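Local coordinates for protein arabinan endo-1,5-alpha-l-arabinosidase A (Cellvibrio cellulosa, PDB 1GYH) that hydrolyses the alpha-1,5-linked backbone of linear arabinan, releasing almost exclusively arabinotriose during the breakdown of plant cell walls, at residues A[50-55]-A[80-85]; A[131-136]-A[194-199]; A[287-292]-A[310-315]. All coordinates share one frame; numbering follows the deposited sequence.

The three contacts are spread round a five-bladed beta-propeller and come in series along the chain, each closing before the next opens. Their centres lie about 24 to 29 Å apart and their nearest atoms about 8 to 10 Å, so none touches another. Contact 1 lays the loop and short helix of 50-55 on strand 75-82 of a single blade. Contact 2 joins two neighbouring blades through strands 131-134 and 191-199. Contact 3 packs the chain leaving helix 308-311, up to the start of strand 315-316, against strand 286-296. Because strand 315-316 joins the sheet of the first strands, contact 3 is consistent with the C-terminal chain helping to close the ring between last and first blades.

Contact 1: A[50-55]-A[80-85]; sequences PTWAKR and YSVSAF
Val82 and Tyr80 point the same way from strand 75-82 and meet Pro50, Trp52 and Ala53, which arrive on a type I turn (Pro50 to Ala53) leading into the short helix 53-56. Trp52 holds CG in the crowded position between its backbone N and carbonyl carbon (chi1 55°), and chi2 of -94° turns the indole plane roughly perpendicular to the CA-CB-CG plane. The six-membered end of the ring thus runs down to the strand, while Pro50 CB rests 3.7 Å from the indole plane, offset toward its rim. Tyr80 adopts the same crowded first torsion (chi1 60°) and reaches out to meet the indole tip to tip: its OH lies at the indole edge, 3.2 Å from Trp52 CZ2, and its CE1 is 3.6 Å from that same carbon. Tyr80 CE1 is shared with the proline, whose CG lies 3.7 Å from it. Strand 75-82 lies between strands 63-72 and 90-97 in an antiparallel propeller blade, and the loop and helix cover one face of that blade, where Leu64 of strand 63-72 touches Pro50, Tyr80 and Val82. The polar ends of the two aromatics converge on one carboxylate: Tyr80 OH is hydrogen-bonded to Asp111 OD1 and Trp52 NE1 to Asp111 OD2, which should fix the rotation of both rings. Val82 meets Trp52 chiefly with CG2 and Ala53 with CG1. CG2, anti to the carbonyl carbon, sits 3.5 Å from Trp52 CH2 as the two side chains run antiparallel past one another. CG1, anti to the backbone N, turns toward Ala53 and lies 3.9 Å from Ala53 CB and 3.7 Å from Ala53 O.

Contact 2: A[131-136]-A[194-199]; sequences AIIADD and PFILRK
Ile133 and Ile196 cross at about a right angle between two strands that run roughly parallel, 26° apart in direction. CG1 of Ile133, anti to its backbone N, is laid 4.0 Å from Ile196 CG2, and Ile133 CD1 continues to Ile196 O. Nearer the start of the strands, Ala131 CB fits against the other backbone, 3.3 Å from Pro194 O, and meets Phe195 CD2. The two strands, 131-134 and 191-199, are edge strands of adjacent propeller blades, and their axes approach to 6.6 Å. A water accepts from Ile196 N at 3.0 Å and lies within hydrogen-bonding distance of Ile132 O; it also sits over the centre of one face of the Phe195 ring. At the far end Asp136 and Arg198 also cross at about a right angle, carboxylate and guanidinium planes 50° apart. Arg198 NH1 gives a nearly straight bond of 2.8 Å to Asp136 OD1 (168°), in the guanidinium plane but from above the carboxylate plane, while the bond from NH2 to OD2 is weak. Arg198 NE bonds to Gly200 O, which helps orient the guanidinium. Small and branched apolar side chains and one water fill the interior, and the salt bridge at the more exposed end probably adds electrostatic attraction between the blades.

Contact 3: A[287-292]-A[310-315]; sequences QKLKIL and DSYISQ
Tyr312, the first residue to leave helical geometry after helix 308-311, buries by far the most surface here, laying its ring along strand 286-296 of a propeller blade, which also carries the probable substrate-binding Gln287. CG is anti to the backbone N (chi1 174°), which carries the ring across Ile291 and on to Leu289. Ile291 N lies over one face, 3.6 Å from the plane and offset toward the rim, and Ile291 CB makes a CH-pi contact 4.1 Å from the centroid of the Tyr312 ring. At the ring edge stands Leu289 O; Leu289 CD2 closes on the phenol oxygen, 3.4 Å from Tyr312 OH, which is itself hydrogen-bonded to Arg36 O. Lys290 starts away from Tyr312, but the bend at chi2 (-62°) swings its chain back, so that NZ donates to Tyr312 O at 2.8 Å, almost along the C=O axis (174°). The ammonium also bonds weakly to a water that donates to Asp310 O. A second water donates to Leu289 O at 2.7 Å and accepts from Ser314 N, spacing the strand from the departing chain; Ser314 OG accepts from Val5 N. Gripped by the carbonyl oxygens of Leu309 and Tyr312 and by Gln4 OE1, the buried ammonium of Lys290 is probably kept charged and ties the C-terminal chain to the blade.

Contact 1: A[50-55]-A[80-85]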
loop_
_atom_site.group_PDB
_atom_site.type_symbol
_atom_site.label_atom_id
_atom_site.label_comp_id
_atom_site.label_asym_id
_atom_site.label_seq_id
_atom_site.Cartn_x
_atom_site.Cartn_y
_atom_site.Cartn_z
ATOM N N PRO A 50 4.259 5.824 17.787
ATOM C CA PRO A 50 5.708 5.918 17.702
ATOM C C PRO A 50 6.204 7.142 18.517
ATOM O O PRO A 50 5.558 8.189 18.507
ATOM C CB PRO A 50 5.973 6.076 16.203
ATOM C CG PRO A 50 4.744 5.581 15.518
ATOM C CD PRO A 50 3.630 5.878 16.451
ATOM N N THR A 51 7.323 6.985 19.225
ATOM C CA THR A 51 7.837 8.027 20.105
ATOM C C THR A 51 8.171 9.305 19.361
ATOM O O THR A 51 8.132 10.392 19.946
ATOM C CB THR A 51 9.085 7.563 20.880
ATOM O OG1 THR A 51 10.113 7.189 19.953
ATOM C CG2 THR A 51 8.792 6.329 21.755
ATOM N N TRP A 52 8.492 9.173 18.078
ATOM C CA TRP A 52 8.932 10.258 17.228
ATOM C C TRP A 52 7.811 10.904 16.386
ATOM O O TRP A 52 8.062 11.883 15.658
ATOM C CB TRP A 52 10.055 9.743 16.283
ATOM C CG TRP A 52 9.672 8.511 15.453
ATOM C CD1 TRP A 52 9.907 7.207 15.790
ATOM C CD2 TRP A 52 8.962 8.483 14.211
ATOM N NE1 TRP A 52 9.384 6.378 14.831
ATOM C CE2 TRP A 52 8.806 7.132 13.845
ATOM C CE3 TRP A 52 8.432 9.467 13.365
ATOM C CZ2 TRP A 52 8.163 6.736 12.666
ATOM C CZ3 TRP A 52 7.789 9.078 12.186
ATOM C CH2 TRP A 52 7.673 7.713 11.844
ATOM N N ALA A 53 6.600 10.363 16.439
ATOM C CA ALA A 53 5.569 10.748 15.472
ATOM C C ALA A 53 5.205 12.222 15.573
ATOM O O ALA A 53 5.085 12.887 14.556
ATOM C CB ALA A 53 4.339 9.944 15.658
ATOM N N LYS A 54 5.035 12.713 16.815
ATOM C CA LYS A 54 4.622 14.111 17.027
ATOM C C LYS A 54 5.628 15.137 16.538
ATOM O O LYS A 54 5.245 16.240 16.133
ATOM C CB LYS A 54 4.247 14.372 18.489
ATOM C CG LYS A 54 2.855 13.916 18.821
ATOM C CD LYS A 54 2.411 14.443 20.181
ATOM C CE LYS A 54 1.036 13.933 20.553
ATOM N NZ LYS A 54 1.099 12.634 21.273
ATOM N N ARG A 55 6.904 14.790 16.520
ATOM C CA ARG A 55 7.869 15.720 15.985
ATOM C C ARG A 55 7.807 15.837 14.467
ATOM O O ARG A 55 7.993 16.919 13.938
ATOM C CB ARG A 55 9.270 15.459 16.558
ATOM C CG ARG A 55 10.210 14.865 15.636
ATOM C CD ARG A 55 11.072 15.812 14.847
ATOM N NE ARG A 55 11.860 14.898 14.056
ATOM C CZ ARG A 55 11.689 14.667 12.791
ATOM N NH1 ARG A 55 10.831 15.385 12.085
ATOM N NH2 ARG A 55 12.440 13.758 12.222
ATOM N N TYR A 80 5.080 1.599 8.006
ATOM C CA TYR A 80 3.901 2.382 8.376
ATOM C C TYR A 80 4.238 3.863 8.138
ATOM O O TYR A 80 5.421 4.230 8.099
ATOM C CB TYR A 80 3.490 2.125 9.861
ATOM C CG TYR A 80 4.574 2.494 10.877
ATOM C CD1 TYR A 80 4.709 3.812 11.316
ATOM C CD2 TYR A 80 5.522 1.547 11.323
ATOM C CE1 TYR A 80 5.704 4.187 12.197
ATOM C CE2 TYR A 80 6.547 1.898 12.201
ATOM C CZ TYR A 80 6.635 3.243 12.647
ATOM O OH TYR A 80 7.613 3.664 13.521
ATOM N N SER A 81 3.193 4.686 7.972
ATOM C CA SER A 81 3.333 6.111 7.617
ATOM C C SER A 81 2.776 6.998 8.751
ATOM O O SER A 81 1.696 6.746 9.277
ATOM C CB SER A 81 2.592 6.430 6.302
ATOM O OG SER A 81 2.809 5.422 5.306
ATOM N N VAL A 82 3.556 7.998 9.126
ATOM C CA VAL A 82 3.130 9.122 10.006
ATOM C C VAL A 82 2.993 10.363 9.112
ATOM O O VAL A 82 3.909 10.739 8.390
ATOM C CB VAL A 82 4.181 9.352 11.088
ATOM C CG1 VAL A 82 3.949 10.691 11.803
ATOM C CG2 VAL A 82 4.201 8.210 12.098
ATOM N N SER A 83 1.841 11.015 9.142
ATOM C CA SER A 83 1.611 12.138 8.253
ATOM C C SER A 83 0.598 13.140 8.802
ATOM O O SER A 83 0.231 13.090 9.980
ATOM C CB SER A 83 1.141 11.605 6.895
ATOM O OG SER A 83 1.242 12.585 5.867
ATOM N N ALA A 84 0.183 14.048 7.932
ATOM C CA ALA A 84 -0.908 14.976 8.207
ATOM C C ALA A 84 -1.661 15.273 6.929
ATOM O O ALA A 84 -1.063 15.499 5.863
ATOM C CB ALA A 84 -0.340 16.302 8.825
ATOM N N PHE A 85 -2.979 15.295 7.016
ATOM C CA PHE A 85 -3.792 15.451 5.807
ATOM C C PHE A 85 -3.444 16.693 5.018
ATOM O O PHE A 85 -3.336 17.787 5.573
ATOM C CB PHE A 85 -5.306 15.418 6.141
ATOM C CG PHE A 85 -5.850 14.003 6.279
ATOM C CD1 PHE A 85 -5.931 13.163 5.154
ATOM C CD2 PHE A 85 -6.216 13.494 7.539
ATOM C CE1 PHE A 85 -6.409 11.829 5.267
ATOM C CE2 PHE A 85 -6.714 12.169 7.678
ATOM C CZ PHE A 85 -6.810 11.336 6.537
#

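Contact 2: A[131-136]-A[194-199]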
loop_
_atom_site.group_PDB
_atom_site.type_symbol
_atom_site.label_atom_id
_atom_site.label_comp_id
_atom_site.label_asym_id
_atom_site.label_seq_id
_atom_site.Cartn_x
_atom_site.Cartn_y
_atom_site.Cartn_z
ATOM N N ALA A 131 5.859 0.139 -0.120
ATOM C CA ALA A 131 5.667 -1.239 -0.625
ATOM C C ALA A 131 7.037 -1.866 -0.887
ATOM O O ALA A 131 7.892 -1.217 -1.526
ATOM C CB ALA A 131 4.785 -1.273 -1.859
ATOM N N ILE A 132 7.266 -3.095 -0.404
ATOM C CA ILE A 132 8.604 -3.684 -0.446
ATOM C C ILE A 132 8.679 -4.747 -1.557
ATOM O O ILE A 132 7.800 -5.588 -1.641
ATOM C CB ILE A 132 8.963 -4.341 0.905
ATOM C CG1 ILE A 132 8.731 -3.381 2.117
ATOM C CG2 ILE A 132 10.379 -4.859 0.894
ATOM C CD1 ILE A 132 9.499 -2.053 2.049
ATOM N N ILE A 133 9.744 -4.711 -2.352
ATOM C CA ILE A 133 9.932 -5.648 -3.490
ATOM C C ILE A 133 11.387 -6.094 -3.593
ATOM O O ILE A 133 12.309 -5.276 -3.538
ATOM C CB ILE A 133 9.447 -5.035 -4.833
ATOM C CG1 ILE A 133 9.585 -6.055 -5.998
ATOM C CG2 ILE A 133 10.248 -3.746 -5.213
ATOM C CD1 ILE A 133 8.607 -7.238 -5.866
ATOM N N ALA A 134 11.610 -7.400 -3.739
ATOM C CA ALA A 134 12.937 -7.904 -4.000
ATOM C C ALA A 134 13.131 -8.214 -5.485
ATOM O O ALA A 134 12.171 -8.567 -6.173
ATOM C CB ALA A 134 13.222 -9.137 -3.191
ATOM N N ASP A 135 14.382 -8.104 -5.937
ATOM C CA ASP A 135 14.757 -8.398 -7.320
ATOM C C ASP A 135 15.479 -9.745 -7.442
ATOM O O ASP A 135 15.556 -10.478 -6.469
ATOM C CB ASP A 135 15.514 -7.207 -7.963
ATOM C CG ASP A 135 16.907 -6.959 -7.421
ATOM O OD1 ASP A 135 17.554 -7.858 -6.813
ATOM O OD2 ASP A 135 17.458 -5.835 -7.627
ATOM N N ASP A 136 16.008 -10.056 -8.628
ATOM C CA ASP A 136 16.681 -11.330 -8.860
ATOM C C ASP A 136 18.163 -11.334 -8.451
ATOM O O ASP A 136 18.852 -12.337 -8.657
ATOM C CB ASP A 136 16.640 -11.666 -10.360
ATOM C CG ASP A 136 15.312 -12.201 -10.817
ATOM O OD1 ASP A 136 14.356 -12.425 -10.045
ATOM O OD2 ASP A 136 15.127 -12.426 -12.008
ATOM N N PRO A 194 1.907 3.039 -4.580
ATOM C CA PRO A 194 2.467 2.040 -5.503
ATOM C C PRO A 194 2.452 0.645 -4.879
ATOM O O PRO A 194 2.599 0.473 -3.659
ATOM C CB PRO A 194 3.903 2.462 -5.667
ATOM C CG PRO A 194 4.245 3.157 -4.346
ATOM C CD PRO A 194 2.942 3.932 -4.030
ATOM N N PHE A 195 2.318 -0.374 -5.734
ATOM C CA PHE A 195 2.544 -1.739 -5.256
ATOM C C PHE A 195 3.117 -2.539 -6.414
ATOM O O PHE A 195 2.591 -2.441 -7.521
ATOM C CB PHE A 195 1.259 -2.384 -4.706
ATOM C CG PHE A 195 1.532 -3.682 -3.979
ATOM C CD1 PHE A 195 1.681 -4.888 -4.688
ATOM C CD2 PHE A 195 1.758 -3.687 -2.614
ATOM C CE1 PHE A 195 1.985 -6.072 -4.019
ATOM C CE2 PHE A 195 2.039 -4.839 -1.934
ATOM C CZ PHE A 195 2.151 -6.060 -2.632
ATOM N N ILE A 196 4.222 -3.250 -6.180
ATOM C CA ILE A 196 4.851 -4.038 -7.235
ATOM C C ILE A 196 4.724 -5.560 -7.013
ATOM O O ILE A 196 5.050 -6.081 -5.942
ATOM C CB ILE A 196 6.289 -3.633 -7.407
ATOM C CG1 ILE A 196 6.372 -2.106 -7.710
ATOM C CG2 ILE A 196 6.963 -4.468 -8.551
ATOM C CD1 ILE A 196 7.727 -1.486 -7.616
ATOM N N LEU A 197 4.279 -6.257 -8.063
ATOM C CA LEU A 197 4.213 -7.733 -8.052
ATOM C C LEU A 197 5.020 -8.300 -9.221
ATOM O O LEU A 197 4.852 -7.899 -10.354
ATOM C CB LEU A 197 2.762 -8.233 -8.125
ATOM C CG LEU A 197 2.541 -9.788 -8.136
ATOM C CD1 LEU A 197 2.657 -10.332 -6.762
ATOM C CD2 LEU A 197 1.159 -10.154 -8.750
ATOM N N ARG A 198 5.902 -9.245 -8.925
ATOM C CA ARG A 198 6.621 -10.008 -9.961
ATOM C C ARG A 198 5.720 -11.098 -10.459
ATOM O O ARG A 198 5.203 -11.866 -9.668
ATOM C CB ARG A 198 7.894 -10.629 -9.371
ATOM C CG ARG A 198 8.757 -11.403 -10.396
ATOM C CD ARG A 198 9.301 -10.570 -11.535
ATOM N NE ARG A 198 10.070 -11.460 -12.420
ATOM C CZ ARG A 198 11.266 -11.916 -12.131
ATOM N NH1 ARG A 198 11.889 -11.496 -11.033
ATOM N NH2 ARG A 198 11.858 -12.792 -12.946
ATOM N N LYS A 199 5.521 -11.161 -11.774
ATOM C CA LYS A 199 4.780 -12.272 -12.434
ATOM C C LYS A 199 5.395 -12.593 -13.806
ATOM O O LYS A 199 5.481 -11.723 -14.693
ATOM C CB LYS A 199 3.298 -11.898 -12.546
ATOM C CG LYS A 199 2.431 -12.878 -13.375
ATOM C CD LYS A 199 1.998 -14.089 -12.563
ATOM C CE LYS A 199 1.212 -15.086 -13.433
ATOM N NZ LYS A 199 0.543 -16.091 -12.521
HETATM O O HOH W 1 5.526 -4.419 -3.687
#

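Contact 3: A[287-292]-A[310-315]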
loop_
_atom_site.group_PDB
_atom_site.type_symbol
_atom_site.label_atom_id
_atom_site.label_comp_id
_atom_site.label_asym_id
_atom_site.label_seq_id
_atom_site.Cartn_x
_atom_site.Cartn_y
_atom_site.Cartn_z
ATOM N N GLN A 287 -15.749 2.017 3.683
ATOM C CA GLN A 287 -14.726 1.197 3.042
ATOM C C GLN A 287 -14.784 -0.247 3.597
ATOM O O GLN A 287 -14.796 -0.454 4.817
ATOM C CB GLN A 287 -13.345 1.803 3.323
ATOM C CG GLN A 287 -13.098 2.141 4.803
ATOM C CD GLN A 287 -13.339 3.622 5.184
ATOM O OE1 GLN A 287 -14.202 4.311 4.604
ATOM N NE2 GLN A 287 -12.616 4.085 6.204
ATOM N N LYS A 288 -14.869 -1.232 2.683
ATOM C CA LYS A 288 -14.842 -2.634 3.040
ATOM C C LYS A 288 -13.631 -3.308 2.359
ATOM O O LYS A 288 -13.209 -2.914 1.257
ATOM C CB LYS A 288 -16.126 -3.311 2.572
ATOM C CG LYS A 288 -17.425 -2.741 3.096
ATOM C CD LYS A 288 -17.506 -2.629 4.602
ATOM C CE LYS A 288 -18.923 -2.248 5.099
ATOM N NZ LYS A 288 -19.552 -1.221 4.300
ATOM N N LEU A 289 -13.093 -4.329 3.033
ATOM C CA LEU A 289 -12.129 -5.249 2.438
ATOM C C LEU A 289 -12.714 -5.991 1.232
ATOM O O LEU A 289 -13.840 -6.506 1.284
ATOM C CB LEU A 289 -11.704 -6.289 3.462
ATOM C CG LEU A 289 -10.735 -7.362 2.907
ATOM C CD1 LEU A 289 -9.407 -6.752 2.549
ATOM C CD2 LEU A 289 -10.564 -8.431 3.916
ATOM N N LYS A 290 -11.923 -6.074 0.165
ATOM C CA LYS A 290 -12.277 -6.908 -0.992
ATOM C C LYS A 290 -11.014 -7.674 -1.464
ATOM O O LYS A 290 -9.937 -7.097 -1.574
ATOM C CB LYS A 290 -12.919 -6.106 -2.124
ATOM C CG LYS A 290 -14.245 -5.521 -1.855
ATOM C CD LYS A 290 -15.384 -6.516 -1.556
ATOM C CE LYS A 290 -16.585 -5.830 -0.932
ATOM N NZ LYS A 290 -17.778 -6.710 -0.699
ATOM N N ILE A 291 -11.158 -8.989 -1.649
ATOM C CA ILE A 291 -10.125 -9.854 -2.243
ATOM C C ILE A 291 -10.728 -10.442 -3.537
ATOM O O ILE A 291 -11.833 -11.007 -3.514
ATOM C CB ILE A 291 -9.742 -11.000 -1.284
ATOM C CG1 ILE A 291 -9.273 -10.439 0.057
ATOM C CG2 ILE A 291 -8.667 -11.907 -1.941
ATOM C CD1 ILE A 291 -8.871 -11.439 1.064
ATOM N N LEU A 292 -10.046 -10.223 -4.657
ATOM C CA LEU A 292 -10.495 -10.638 -5.985
ATOM C C LEU A 292 -9.472 -11.580 -6.602
ATOM O O LEU A 292 -8.262 -11.449 -6.343
ATOM C CB LEU A 292 -10.651 -9.453 -6.939
ATOM C CG LEU A 292 -11.731 -8.391 -6.589
ATOM C CD1 LEU A 292 -11.149 -7.477 -5.641
ATOM C CD2 LEU A 292 -12.155 -7.589 -7.842
ATOM N N ASP A 310 -19.014 -7.685 -5.288
ATOM C CA ASP A 310 -20.232 -8.112 -4.584
ATOM C C ASP A 310 -20.141 -9.493 -3.920
ATOM O O ASP A 310 -20.675 -9.683 -2.846
ATOM C CB ASP A 310 -21.427 -8.097 -5.513
ATOM C CG ASP A 310 -21.618 -6.764 -6.178
ATOM O OD1 ASP A 310 -21.873 -5.777 -5.432
ATOM O OD2 ASP A 310 -21.531 -6.616 -7.427
ATOM N N SER A 311 -19.482 -10.455 -4.561
ATOM C CA SER A 311 -19.508 -11.841 -4.073
ATOM C C SER A 311 -18.446 -12.163 -3.041
ATOM O O SER A 311 -18.586 -13.178 -2.325
ATOM C CB SER A 311 -19.422 -12.836 -5.241
ATOM O OG SER A 311 -18.248 -12.655 -6.008
ATOM N N TYR A 312 -17.402 -11.341 -2.941
ATOM C CA TYR A 312 -16.463 -11.458 -1.806
ATOM C C TYR A 312 -17.056 -10.658 -0.632
ATOM O O TYR A 312 -17.210 -9.424 -0.709
ATOM C CB TYR A 312 -15.049 -11.011 -2.075
ATOM C CG TYR A 312 -14.228 -11.049 -0.817
ATOM C CD1 TYR A 312 -13.563 -12.215 -0.435
ATOM C CD2 TYR A 312 -14.177 -9.945 0.056
ATOM C CE1 TYR A 312 -12.834 -12.275 0.744
ATOM C CE2 TYR A 312 -13.449 -10.010 1.244
ATOM C CZ TYR A 312 -12.790 -11.171 1.589
ATOM O OH TYR A 312 -12.090 -11.257 2.776
ATOM N N ILE A 313 -17.434 -11.380 0.402
ATOM C CA ILE A 313 -18.126 -10.839 1.605
ATOM C C ILE A 313 -17.399 -11.275 2.896
ATOM O O ILE A 313 -17.661 -12.336 3.452
ATOM C CB ILE A 313 -19.612 -11.253 1.633
ATOM C CG1 ILE A 313 -20.334 -10.725 0.418
ATOM C CG2 ILE A 313 -20.340 -10.666 2.887
ATOM C CD1 ILE A 313 -21.788 -11.236 0.246
ATOM N N SER A 314 -16.480 -10.432 3.364
ATOM C CA SER A 314 -15.794 -10.647 4.618
ATOM C C SER A 314 -16.817 -10.602 5.754
ATOM O O SER A 314 -17.923 -10.061 5.579
ATOM C CB SER A 314 -14.663 -9.624 4.863
ATOM O OG SER A 314 -15.154 -8.279 5.008
ATOM N N GLN A 315 -16.438 -11.207 6.873
ATOM C CA GLN A 315 -17.253 -11.265 8.087
ATOM C C GLN A 315 -16.368 -10.929 9.295
ATOM O O GLN A 315 -15.334 -11.563 9.537
ATOM C CB GLN A 315 -17.905 -12.643 8.260
ATOM C CG GLN A 315 -18.885 -13.105 7.136
ATOM C CD GLN A 315 -20.289 -12.435 7.167
ATOM O OE1 GLN A 315 -21.266 -13.050 7.597
ATOM N NE2 GLN A 315 -20.381 -11.198 6.672
HETATM O O HOH W 2 -16.013 -7.544 2.592
HETATM O O HOH W 3 -20.852 -7.345 -1.112
#